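Local structure of phosphonopyruvate hydrolase (Variovorax sp., 2HJP) at residues A[4-9]-A[75-80]; A[62-67]-A[100-105]; A[154-159]-A[173-178]. The protein hydrolyses the carbon–phosphorus bond of phosphonopyruvate to give pyruvate and phosphate, using a divalent metal ion such as magnesium, cobalt or manganese. All coordinates share one frame; numbering follows the deposited sequence.

Contact 1: A[4-9]-A[75-80]; sequences NQALRA and SIPLIA. With XYS (alpha-D-xylopyranose), chain B.
At the base of the (beta/alpha)8 barrel of this PEP mutase/isocitrate lyase family member, helix 3-13 lies across the N-terminal ends of the strands, and Leu-7 and Ala-6 on it meet Pro-77, which leads into strand 78-81. The touch is wholly apolar. Leu-7 CB sits 4.1 Å from Pro-77 CG, so the first carbon of the leucine, not its methyls, bears on the pyrrolidine ring. One residue earlier in the helix, Ala-6 CB approaches the same corner at 4.3 Å from Pro-77 CG. With CG anti to the backbone N (chi1 175°), Leu-7 sends its branch past the proline into the barrel floor, where it packs on Phe-17 and Val-151. There Leu-7 CD2 comes within 4.8 Å of Ile-79 CG1, a looser approach than the one at Pro-77; Ile-79 also packs on Phe-17 and Ala-19 of strand 17-21 and Ile-153 of strand 151-156, neither strand adjacent to its own in the sheet. Arg-8 ties the helix to the barrel by a salt bridge from NH2 to Asp-181 OD1 and a hydrogen bond from NE to Asp-149 O. At the far end of segment 75-80, Ser-75 CB and OG lie against C5 of a bound xylopyranose, with O4 also near CB. Glu-32 OE2 is hydrogen-bonded to both hydroxyl and sugar; the closest approach is Ser-75 OG to C5 of the xylose, 3.3 Å.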
loop_
_atom_site.group_PDB
_atom_site.type_symbol
_atom_site.label_atom_id
_atom_site.label_comp_id
_atom_site.label_asym_id
_atom_site.label_seq_id
_atom_site.Cartn_x
_atom_site.Cartn_y
_atom_site.Cartn_z
ATOM N N ASN A 4 20.434 -14.995 -4.919
ATOM C CA ASN A 4 19.881 -16.388 -5.019
ATOM C C ASN A 4 20.998 -17.398 -5.168
ATOM O O ASN A 4 20.954 -18.470 -4.610
ATOM C CB ASN A 4 18.936 -16.538 -6.208
ATOM C CG ASN A 4 17.676 -15.672 -6.068
ATOM O OD1 ASN A 4 17.411 -15.113 -5.009
ATOM N ND2 ASN A 4 16.893 -15.560 -7.168
ATOM N N GLN A 5 22.014 -17.020 -5.939
ATOM C CA GLN A 5 23.170 -17.893 -6.140
ATOM C C GLN A 5 23.891 -18.065 -4.819
ATOM O O GLN A 5 24.291 -19.173 -4.456
ATOM C CB GLN A 5 24.139 -17.277 -7.155
ATOM C CG GLN A 5 23.606 -17.202 -8.534
ATOM C CD GLN A 5 24.622 -16.599 -9.451
ATOM O OE1 GLN A 5 25.201 -15.527 -9.165
ATOM N NE2 GLN A 5 24.878 -17.287 -10.565
ATOM N N ALA A 6 24.118 -16.950 -4.128
ATOM C CA ALA A 6 24.754 -17.008 -2.809
ATOM C C ALA A 6 24.044 -17.999 -1.854
ATOM O O ALA A 6 24.682 -18.726 -1.162
ATOM C CB ALA A 6 24.762 -15.583 -2.153
ATOM N N LEU A 7 22.713 -17.996 -1.793
ATOM C CA LEU A 7 22.015 -18.897 -0.889
ATOM C C LEU A 7 22.160 -20.329 -1.372
ATOM O O LEU A 7 22.416 -21.258 -0.577
ATOM C CB LEU A 7 20.534 -18.504 -0.777
ATOM C CG LEU A 7 19.646 -19.431 0.052
ATOM C CD1 LEU A 7 20.170 -19.508 1.486
ATOM C CD2 LEU A 7 18.173 -18.955 -0.042
ATOM N N ARG A 8 21.996 -20.525 -2.673
ATOM C CA ARG A 8 22.148 -21.868 -3.244
ATOM C C ARG A 8 23.598 -22.360 -2.993
ATOM O O ARG A 8 23.808 -23.504 -2.643
ATOM C CB ARG A 8 21.786 -21.785 -4.738
ATOM C CG ARG A 8 21.419 -23.077 -5.367
ATOM C CD ARG A 8 20.283 -23.778 -4.742
ATOM N NE ARG A 8 18.975 -23.397 -5.272
ATOM C CZ ARG A 8 17.969 -24.255 -5.269
ATOM N NH1 ARG A 8 16.749 -23.946 -5.737
ATOM N NH2 ARG A 8 18.206 -25.477 -4.780
ATOM N N ALA A 9 24.595 -21.490 -3.110
ATOM C CA ALA A 9 25.984 -21.872 -2.857
ATOM C C ALA A 9 26.179 -22.328 -1.377
ATOM O O ALA A 9 26.822 -23.352 -1.085
ATOM C CB ALA A 9 26.920 -20.689 -3.189
ATOM N N SER A 75 22.384 -6.693 1.457
ATOM C CA SER A 75 23.081 -7.308 0.343
ATOM C C SER A 75 23.089 -8.832 0.539
ATOM O O SER A 75 23.519 -9.578 -0.346
ATOM C CB SER A 75 24.549 -6.777 0.273
ATOM O OG SER A 75 25.355 -7.432 1.275
ATOM N N ILE A 76 22.557 -9.324 1.671
ATOM C CA ILE A 76 22.584 -10.760 1.920
ATOM C C ILE A 76 21.184 -11.349 1.594
ATOM O O ILE A 76 20.222 -10.592 1.537
ATOM C CB ILE A 76 23.002 -11.065 3.398
ATOM C CG1 ILE A 76 22.047 -10.374 4.380
ATOM C CG2 ILE A 76 24.480 -10.638 3.594
ATOM C CD1 ILE A 76 22.103 -8.897 4.487
ATOM N N PRO A 77 21.064 -12.677 1.364
ATOM C CA PRO A 77 19.768 -13.308 1.037
ATOM C C PRO A 77 18.661 -13.127 2.082
ATOM O O PRO A 77 18.903 -13.181 3.300
ATOM C CB PRO A 77 20.107 -14.804 0.918
ATOM C CG PRO A 77 21.560 -14.793 0.528
ATOM C CD PRO A 77 22.145 -13.691 1.386
ATOM N N LEU A 78 17.453 -12.996 1.584
ATOM C CA LEU A 78 16.266 -12.833 2.420
ATOM C C LEU A 78 15.438 -14.101 2.190
ATOM O O LEU A 78 15.163 -14.467 1.027
ATOM C CB LEU A 78 15.439 -11.613 1.935
ATOM C CG LEU A 78 14.024 -11.543 2.515
ATOM C CD1 LEU A 78 14.097 -11.486 4.044
ATOM C CD2 LEU A 78 13.298 -10.259 1.909
ATOM N N ILE A 79 15.066 -14.755 3.284
ATOM C CA ILE A 79 14.237 -15.931 3.277
ATOM C C ILE A 79 12.903 -15.372 3.777
ATOM O O ILE A 79 12.818 -14.920 4.940
ATOM C CB ILE A 79 14.748 -16.945 4.294
ATOM C CG1 ILE A 79 16.194 -17.335 3.979
ATOM C CG2 ILE A 79 13.779 -18.146 4.344
ATOM C CD1 ILE A 79 17.243 -16.327 4.430
ATOM N N ALA A 80 11.875 -15.379 2.920
ATOM C CA ALA A 80 10.566 -14.870 3.326
ATOM C C ALA A 80 9.591 -15.953 3.819
ATOM O O ALA A 80 9.452 -17.010 3.186
ATOM C CB ALA A 80 9.931 -14.100 2.132
HETATM C C1 XYS B . 26.484 -3.293 2.633
HETATM C C2 XYS B . 26.454 -2.131 1.599
HETATM C C3 XYS B . 26.029 -2.725 0.219
HETATM C C4 XYS B . 26.939 -3.923 -0.226
HETATM C C5 XYS B . 27.363 -4.896 0.894
HETATM O O1 XYS B . 25.213 -3.933 2.902
HETATM O O2 XYS B . 25.483 -1.165 2.009
HETATM O O3 XYS B . 26.000 -1.683 -0.796
HETATM O O4 XYS B . 26.536 -4.614 -1.428
HETATM O O5 XYS B . 27.462 -4.283 2.263
#

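Contact 2: A[62-67]-A[100-105]; sequences THLEMM and EAAGAS
No flat side chain takes part where Leu-64 touches Ala-102; the aromatic neighbour is His-63, one residue back, whose ring meets that of Tyr-99 with the planes at about 40°. His-63 ND1 is hydrogen-bonded to Tyr-99 OH, and NE2 to Gly-41 O. The contact itself is a methyl-to-methyl one between neighbouring outer helices of the barrel, 60-71 and 89-102: Leu-64 CD1 reaches Ala-102 CB at 3.7 Å. CG of Leu-64 stands anti to the backbone N (chi1 170°), which carries the isobutyl group across to the alanine. The small alanine lets the backbones approach, with Met-67 CA 6.5 Å from Ala-102 CA and Met-67 O 4.2 Å from Ala-102 O. Met-67 starts toward Ala-102 but bends away, its end packing on Leu-78 and Ala-80. Just beyond, Gly-103 closes helix 89-102 in a Schellman motif: at phi 106° its N bonds to Glu-100 O at 2.9 Å, a conformation suited to glycine. The chemistry implies that buried hydrocarbon at Ala-102 and the His-63–Tyr-99 pair join the helices, while NE2 of His-63, facing a carbonyl oxygen, presumably carries a proton and links helix 60-71 to substrate-binding Gly-41.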
loop_
_atom_site.group_PDB
_atom_site.type_symbol
_atom_site.label_atom_id
_atom_site.label_comp_id
_atom_site.label_asym_id
_atom_site.label_seq_id
_atom_site.Cartn_x
_atom_site.Cartn_y
_atom_site.Cartn_z
ATOM N N THR A 62 1.086 -6.285 3.396
ATOM C CA THR A 62 1.949 -5.642 4.346
ATOM C C THR A 62 3.256 -6.453 4.416
ATOM O O THR A 62 4.349 -5.876 4.396
ATOM C CB THR A 62 1.285 -5.553 5.714
ATOM O OG1 THR A 62 0.180 -4.630 5.624
ATOM C CG2 THR A 62 2.261 -5.068 6.771
ATOM N N HIS A 63 3.137 -7.771 4.423
ATOM C CA HIS A 63 4.324 -8.571 4.505
ATOM C C HIS A 63 5.181 -8.524 3.202
ATOM O O HIS A 63 6.427 -8.276 3.235
ATOM C CB HIS A 63 3.932 -10.010 4.895
ATOM C CG HIS A 63 5.110 -10.945 4.990
ATOM N ND1 HIS A 63 5.558 -11.705 3.933
ATOM C CD2 HIS A 63 5.958 -11.194 6.022
ATOM C CE1 HIS A 63 6.635 -12.383 4.291
ATOM N NE2 HIS A 63 6.907 -12.092 5.557
ATOM N N LEU A 64 4.512 -8.631 2.063
ATOM C CA LEU A 64 5.201 -8.602 0.767
ATOM C C LEU A 64 5.929 -7.280 0.622
ATOM O O LEU A 64 7.103 -7.266 0.231
ATOM C CB LEU A 64 4.172 -8.803 -0.387
ATOM C CG LEU A 64 4.782 -8.530 -1.779
ATOM C CD1 LEU A 64 5.888 -9.586 -2.050
ATOM C CD2 LEU A 64 3.682 -8.649 -2.879
ATOM N N GLU A 65 5.277 -6.155 0.968
ATOM C CA GLU A 65 5.987 -4.859 0.845
ATOM C C GLU A 65 7.172 -4.728 1.835
ATOM O O GLU A 65 8.176 -4.129 1.507
ATOM C CB GLU A 65 4.993 -3.688 0.981
ATOM C CG GLU A 65 4.019 -3.709 -0.195
ATOM C CD GLU A 65 4.769 -3.807 -1.606
ATOM O OE1 GLU A 65 5.756 -3.083 -1.903
ATOM O OE2 GLU A 65 4.337 -4.572 -2.459
ATOM N N MET A 66 7.035 -5.297 3.030
ATOM C CA MET A 66 8.127 -5.282 3.981
ATOM C C MET A 66 9.268 -6.112 3.383
ATOM O O MET A 66 10.414 -5.774 3.623
ATOM C CB MET A 66 7.697 -5.897 5.353
ATOM C CG MET A 66 8.860 -5.866 6.405
ATOM S SD MET A 66 9.706 -4.244 6.470
ATOM C CE MET A 66 8.412 -3.332 7.421
ATOM N N MET A 67 8.982 -7.208 2.672
ATOM C CA MET A 67 10.076 -8.019 2.116
ATOM C C MET A 67 10.799 -7.197 1.074
ATOM O O MET A 67 12.034 -7.218 0.998
ATOM C CB MET A 67 9.602 -9.348 1.493
ATOM C CG MET A 67 8.937 -10.334 2.497
ATOM S SD MET A 67 9.966 -10.699 3.973
ATOM C CE MET A 67 9.236 -9.681 5.233
ATOM N N GLU A 100 9.444 -13.403 -5.250
ATOM C CA GLU A 100 10.695 -13.430 -6.038
ATOM C C GLU A 100 10.993 -12.047 -6.617
ATOM O O GLU A 100 12.093 -11.494 -6.444
ATOM C CB GLU A 100 10.594 -14.441 -7.190
ATOM C CG GLU A 100 11.937 -14.605 -7.933
ATOM C CD GLU A 100 11.886 -15.743 -8.957
ATOM O OE1 GLU A 100 10.781 -16.237 -9.248
ATOM O OE2 GLU A 100 12.940 -16.136 -9.490
ATOM N N ALA A 101 9.986 -11.441 -7.241
ATOM C CA ALA A 101 10.179 -10.116 -7.802
ATOM C C ALA A 101 10.491 -9.093 -6.705
ATOM O O ALA A 101 11.218 -8.120 -7.000
ATOM C CB ALA A 101 8.947 -9.678 -8.600
ATOM N N ALA A 102 9.977 -9.296 -5.479
ATOM C CA ALA A 102 10.272 -8.370 -4.348
ATOM C C ALA A 102 11.774 -8.476 -3.910
ATOM O O ALA A 102 12.301 -7.603 -3.193
ATOM C CB ALA A 102 9.332 -8.670 -3.131
ATOM N N GLY A 103 12.446 -9.555 -4.344
ATOM C CA GLY A 103 13.851 -9.726 -4.067
ATOM C C GLY A 103 14.143 -10.788 -3.009
ATOM O O GLY A 103 15.283 -10.885 -2.578
ATOM N N ALA A 104 13.130 -11.508 -2.535
ATOM C CA ALA A 104 13.389 -12.638 -1.604
ATOM C C ALA A 104 14.171 -13.764 -2.336
ATOM O O ALA A 104 13.965 -13.994 -3.558
ATOM C CB ALA A 104 12.076 -13.200 -1.083
ATOM N N SER A 105 15.068 -14.436 -1.630
ATOM C CA SER A 105 15.850 -15.502 -2.266
ATOM C C SER A 105 15.224 -16.907 -1.969
ATOM O O SER A 105 15.582 -17.915 -2.630
ATOM C CB SER A 105 17.311 -15.450 -1.813
ATOM O OG SER A 105 18.024 -14.380 -2.468
#

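Contact 3: A[154-159]-A[173-178]; sequences ARVEAL and QAYEEA. With PPR (phosphonopyruvate), chain G.
Tyr-175 of helix 165-177 presses on two residues of strand 151-156. Ala-154 CB lies 3.8 Å from Tyr-175 CB, at the root of the side chain, and Val-156 CG2 meets CE1 of Tyr-175 at 3.6 Å, coming obliquely to the ring. The tyrosine hydroxyl is fixed beyond them by hydrogen bonds with Asp-111 OD2 and Arg-171 NH1; Asp-111 OD1 in turn takes the backbone N-H of Glu-157, tying the ring to the residue just past the strand. Between the two packed residues, Arg-155 points away from the helix, its chain extended from CG to NE, and reaches phosphonopyruvate. Its NH1 and NH2 both donate to O1P, at 3.1 and 3.0 Å, while NH1 to the substrate O2 (2.7 Å) is a weak, bent bond. Glu-157 holds the guanidinium along its NE/NH2 edge, next to the NH1/NH2 edge that meets O1P: in this salt bridge Arg-155 NE and NH2 both grip Glu-157 OE2, at 2.6 and 2.9 Å, nearly in the guanidinium plane. That fixes the rotation of the group. His-186 NE2 and Arg-188 NH1 also hydrogen-bond the substrate. The layout is a beta-alpha-beta unit of a TIM barrel, helix on the strand's outer face, substrate at the C-terminal mouth.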
loop_
_atom_site.group_PDB
_atom_site.type_symbol
_atom_site.label_atom_id
_atom_site.label_comp_id
_atom_site.label_asym_id
_atom_site.label_seq_id
_atom_site.Cartn_x
_atom_site.Cartn_y
_atom_site.Cartn_z
ATOM N N ALA A 154 9.914 -26.249 2.406
ATOM C CA ALA A 154 8.659 -26.753 2.921
ATOM C C ALA A 154 8.811 -26.972 4.426
ATOM O O ALA A 154 9.717 -27.677 4.908
ATOM C CB ALA A 154 8.313 -28.081 2.247
ATOM N N ARG A 155 7.868 -26.421 5.148
ATOM C CA ARG A 155 7.862 -26.574 6.578
ATOM C C ARG A 155 6.860 -27.615 7.012
ATOM O O ARG A 155 5.666 -27.552 6.673
ATOM C CB ARG A 155 7.609 -25.208 7.213
ATOM C CG ARG A 155 7.193 -25.252 8.672
ATOM C CD ARG A 155 7.124 -23.811 9.271
ATOM N NE ARG A 155 6.303 -23.784 10.482
ATOM C CZ ARG A 155 6.222 -22.778 11.358
ATOM N NH1 ARG A 155 6.944 -21.687 11.181
ATOM N NH2 ARG A 155 5.369 -22.844 12.390
ATOM N N VAL A 156 7.364 -28.605 7.737
ATOM C CA VAL A 156 6.569 -29.744 8.210
ATOM C C VAL A 156 6.135 -29.504 9.664
ATOM O O VAL A 156 6.984 -29.432 10.550
ATOM C CB VAL A 156 7.450 -31.072 8.103
ATOM C CG1 VAL A 156 6.753 -32.250 8.806
ATOM C CG2 VAL A 156 7.761 -31.393 6.640
ATOM N N GLU A 157 4.828 -29.404 9.883
ATOM C CA GLU A 157 4.215 -29.156 11.186
ATOM C C GLU A 157 3.762 -30.424 11.929
ATOM O O GLU A 157 3.240 -30.346 13.061
ATOM C CB GLU A 157 2.964 -28.299 10.999
ATOM C CG GLU A 157 3.184 -26.869 10.642
ATOM C CD GLU A 157 3.707 -26.103 11.815
ATOM O OE1 GLU A 157 3.013 -26.007 12.845
ATOM O OE2 GLU A 157 4.815 -25.612 11.690
ATOM N N ALA A 158 3.927 -31.576 11.298
ATOM C CA ALA A 158 3.474 -32.839 11.893
ATOM C C ALA A 158 3.968 -33.120 13.353
ATOM O O ALA A 158 3.220 -33.703 14.148
ATOM C CB ALA A 158 3.838 -33.993 10.967
ATOM N N LEU A 159 5.201 -32.745 13.711
ATOM C CA LEU A 159 5.649 -32.975 15.104
ATOM C C LEU A 159 4.777 -32.106 16.042
ATOM O O LEU A 159 4.180 -32.580 17.011
ATOM C CB LEU A 159 7.145 -32.635 15.287
ATOM C CG LEU A 159 8.104 -33.595 14.551
ATOM C CD1 LEU A 159 9.575 -33.376 14.866
ATOM C CD2 LEU A 159 7.732 -34.965 14.974
ATOM N N GLN A 173 9.576 -36.225 3.038
ATOM C CA GLN A 173 9.996 -36.943 1.827
ATOM C C GLN A 173 9.050 -36.665 0.661
ATOM O O GLN A 173 9.460 -36.544 -0.464
ATOM C CB GLN A 173 10.049 -38.466 2.112
ATOM C CG GLN A 173 11.248 -38.983 2.923
ATOM C CD GLN A 173 11.067 -40.492 3.193
ATOM O OE1 GLN A 173 10.103 -40.907 3.847
ATOM N NE2 GLN A 173 11.957 -41.303 2.659
ATOM N N ALA A 174 7.770 -36.558 0.954
ATOM C CA ALA A 174 6.805 -36.283 -0.096
ATOM C C ALA A 174 7.040 -34.893 -0.667
ATOM O O ALA A 174 6.902 -34.673 -1.885
ATOM C CB ALA A 174 5.359 -36.360 0.464
ATOM N N TYR A 175 7.359 -33.941 0.222
ATOM C CA TYR A 175 7.585 -32.558 -0.202
ATOM C C TYR A 175 8.864 -32.431 -0.999
ATOM O O TYR A 175 8.952 -31.673 -1.949
ATOM C CB TYR A 175 7.626 -31.646 1.044
ATOM C CG TYR A 175 6.365 -31.713 1.893
ATOM C CD1 TYR A 175 6.374 -31.248 3.207
ATOM C CD2 TYR A 175 5.186 -32.286 1.409
ATOM C CE1 TYR A 175 5.251 -31.366 4.031
ATOM C CE2 TYR A 175 4.056 -32.407 2.216
ATOM C CZ TYR A 175 4.093 -31.942 3.539
ATOM O OH TYR A 175 2.990 -32.011 4.371
ATOM N N GLU A 176 9.910 -33.146 -0.573
ATOM C CA GLU A 176 11.159 -33.112 -1.340
ATOM C C GLU A 176 10.887 -33.730 -2.720
ATOM O O GLU A 176 11.373 -33.289 -3.720
ATOM C CB GLU A 176 12.229 -33.938 -0.628
ATOM C CG GLU A 176 13.453 -34.198 -1.470
ATOM C CD GLU A 176 14.551 -34.893 -0.692
ATOM O OE1 GLU A 176 14.439 -35.124 0.526
ATOM O OE2 GLU A 176 15.570 -35.188 -1.300
ATOM N N GLU A 177 10.059 -34.763 -2.756
ATOM C CA GLU A 177 9.714 -35.422 -4.041
ATOM C C GLU A 177 8.924 -34.428 -4.898
ATOM O O GLU A 177 9.064 -34.436 -6.071
ATOM C CB GLU A 177 8.889 -36.656 -3.737
ATOM C CG GLU A 177 8.231 -37.401 -4.886
ATOM C CD GLU A 177 7.313 -38.517 -4.319
ATOM O OE1 GLU A 177 6.079 -38.567 -4.636
ATOM O OE2 GLU A 177 7.848 -39.329 -3.502
ATOM N N ALA A 178 8.164 -33.507 -4.288
ATOM C CA ALA A 178 7.388 -32.524 -5.070
ATOM C C ALA A 178 8.278 -31.352 -5.505
ATOM O O ALA A 178 7.840 -30.467 -6.218
ATOM C CB ALA A 178 6.170 -31.983 -4.227
HETATM C C1 PPR G . 7.970 -17.006 12.176
HETATM O O1 PPR G . 9.066 -16.494 12.652
HETATM O "O2'" PPR G . 7.034 -16.368 11.775
HETATM C C2 PPR G . 7.957 -18.504 12.143
HETATM C C3 PPR G . 8.553 -19.375 13.010
HETATM O O2 PPR G . 7.246 -18.992 11.126
HETATM P P PPR G . 7.412 -19.622 14.454
HETATM O O1P PPR G . 6.154 -20.288 13.830
HETATM O O2P PPR G . 7.151 -18.210 15.046
HETATM O O3P PPR G . 8.112 -20.558 15.322
#

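Overall arrangement
Contacts 1 and 2 are neighbours, their centres 13 Å apart, and their segments alternate along the chain: strand 78-81 follows helix 60-71 and precedes helix 89-102. They join directly, with Leu-78 O 2.7 Å from Ser-105 N and Asn-4 OD1 2.7 Å from Ser-105 OG, both probable hydrogen bonds, so Ser-105 links helix 3-13 to strand 78-81. Contact 3 stands apart, its centre 21 Å from contact 1 and 23 Å from contact 2, though it shares the barrel sheet with contact 1. Of the three, only contact 3 holds a substrate-binding residue, Arg-155; the Met-67 side chain of contact 2 is about 10 Å from phosphonopyruvate and about 7 Å from that of magnesium-binding Asp-81.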